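Local coordinates for precorrin-6Y C5,15-methyltransferase (Corynebacterium diphtheriae, PDB 3HM2), which probably methylates a precorrin intermediate with S-adenosyl-L-methionine during adenosylcobalamin biosynthesis, the crystallised piece being its C-terminal AdoMet-dependent methyltransferase domain, at the interface of chains A and B. Residues are numbered along the deposited sequence; one frame, centred on the assembly and turned at random. Chains: chain A/B, precorrin-6Y C5,15-methyltransferase.

The interface of chains A and B. Residues chain A 160-163; chain B 128-131.
A:Phe161 and A:Thr163 flank the methyl group of B:Thr129, where the loop and first residues of strand 162-166 of one AdoMet-dependent methyltransferase domain meet the loop leading into helix 130-143 of its two-fold mate. B:Thr129 CG2 lies 3.7 Å from A:Phe161 CB and 3.9 Å from A:Thr163 CG2, so one methyl bridges two side chains of the opposite chain. Its placement follows from a chi1 of 51°, which puts CG2 anti to the carbonyl carbon and leaves the hydroxyl OG1 near the A:Phe161 ring. B:Glu131 CB comes to the edge of that ring, in plane, 4.0 Å from A:Phe161 CD1. Ring and carboxylate planes are 50° apart, so the two flat groups are not parallel. On the other flank, A:Ile162 and B:Val130 run side by side in the same direction, with A:Ile162 CG2 and B:Val130 CG2 3.9 Å apart.

Outward from this apolar core, the backbone amide B:Val130 N donates to the carbonyl A:Ile162 O at 2.9 Å. The angle of 176° at the hydrogen makes the bond nearly straight. B:Val130 opens helix 130-143 and A:Ile162 opens strand 162-166, so the bond ties a helix N-terminus to a strand start. At the rim, B:Glu131 bends at chi2 and crosses A:Ile162 at about a right angle. The carboxylate oxygen B:Glu131 OE1 comes within 3.0 Å of A:Ile162 N, but the N-H points elsewhere, and no hydrogen bond forms. B:Glu131 OE2 reaches the aliphatic end of A:Ile162, 3.8 Å from A:Ile162 CD1. This pairing belongs to the deposited assembly and may not be the biological one.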
loop_
_atom_site.group_PDB
_atom_site.type_symbol
_atom_site.label_atom_id
_atom_site.label_comp_id
_atom_site.label_asym_id
_atom_site.label_seq_id
_atom_site.Cartn_x
_atom_site.Cartn_y
_atom_site.Cartn_z
ATOM N N SER A 160 -7.038 -0.802 23.371
ATOM C CA SER A 160 -8.370 -0.266 23.080
ATOM C C SER A 160 -8.556 0.165 21.615
ATOM O O SER A 160 -9.627 0.622 21.215
ATOM C CB SER A 160 -8.616 0.917 24.004
ATOM O OG SER A 160 -7.380 1.551 24.303
ATOM N N PHE A 161 -7.504 -0.008 20.823
ATOM C CA PHE A 161 -7.446 0.564 19.492
ATOM C C PHE A 161 -7.010 -0.443 18.448
ATOM O O PHE A 161 -5.861 -0.901 18.439
ATOM C CB PHE A 161 -6.532 1.811 19.467
ATOM C CG PHE A 161 -7.115 2.992 20.200
ATOM C CD1 PHE A 161 -8.176 3.708 19.654
ATOM C CD2 PHE A 161 -6.632 3.366 21.445
ATOM C CE1 PHE A 161 -8.740 4.771 20.323
ATOM C CE2 PHE A 161 -7.195 4.435 22.128
ATOM C CZ PHE A 161 -8.250 5.140 21.564
ATOM N N ILE A 162 -7.940 -0.777 17.562
ATOM C CA ILE A 162 -7.598 -1.560 16.404
ATOM C C ILE A 162 -6.790 -0.690 15.433
ATOM O O ILE A 162 -7.124 0.467 15.161
ATOM C CB ILE A 162 -8.858 -2.099 15.696
ATOM C CG1 ILE A 162 -9.650 -3.013 16.626
ATOM C CG2 ILE A 162 -8.476 -2.856 14.435
ATOM C CD1 ILE A 162 -11.124 -3.065 16.308
ATOM N N THR A 163 -5.718 -1.255 14.911
ATOM C CA THR A 163 -5.102 -0.697 13.724
ATOM C C THR A 163 -5.206 -1.727 12.593
ATOM O O THR A 163 -5.414 -2.918 12.839
ATOM C CB THR A 163 -3.639 -0.404 13.978
ATOM O OG1 THR A 163 -2.921 -1.647 14.095
ATOM C CG2 THR A 163 -3.495 0.408 15.261
ATOM N N VAL B 128 -4.089 7.274 13.199
ATOM C CA VAL B 128 -3.351 6.046 12.928
ATOM C C VAL B 128 -4.011 4.827 13.597
ATOM O O VAL B 128 -3.356 3.831 13.909
ATOM C CB VAL B 128 -1.898 6.184 13.397
ATOM C CG1 VAL B 128 -1.854 6.276 14.927
ATOM C CG2 VAL B 128 -1.055 5.036 12.878
ATOM N N THR B 129 -5.317 4.925 13.819
ATOM C CA THR B 129 -6.104 3.796 14.289
ATOM C C THR B 129 -7.392 3.758 13.485
ATOM O O THR B 129 -7.718 4.726 12.798
ATOM C CB THR B 129 -6.402 3.871 15.803
ATOM O OG1 THR B 129 -6.952 5.156 16.128
ATOM C CG2 THR B 129 -5.138 3.654 16.604
ATOM N N VAL B 130 -8.102 2.631 13.540
ATOM C CA VAL B 130 -9.386 2.493 12.854
ATOM C C VAL B 130 -10.363 3.518 13.445
ATOM O O VAL B 130 -10.995 4.294 12.724
ATOM C CB VAL B 130 -9.959 1.070 13.020
ATOM C CG1 VAL B 130 -11.450 1.064 12.809
ATOM C CG2 VAL B 130 -9.288 0.102 12.065
ATOM N N GLU B 131 -10.465 3.519 14.772
ATOM C CA GLU B 131 -11.243 4.518 15.504
ATOM C C GLU B 131 -10.880 5.969 15.128
ATOM O O GLU B 131 -11.732 6.735 14.669
ATOM C CB GLU B 131 -11.053 4.304 17.012
ATOM C CG GLU B 131 -11.541 2.935 17.553
ATOM C CD GLU B 131 -10.744 1.719 17.064
ATOM O OE1 GLU B 131 -9.484 1.742 17.083
ATOM O OE2 GLU B 131 -11.402 0.723 16.672
#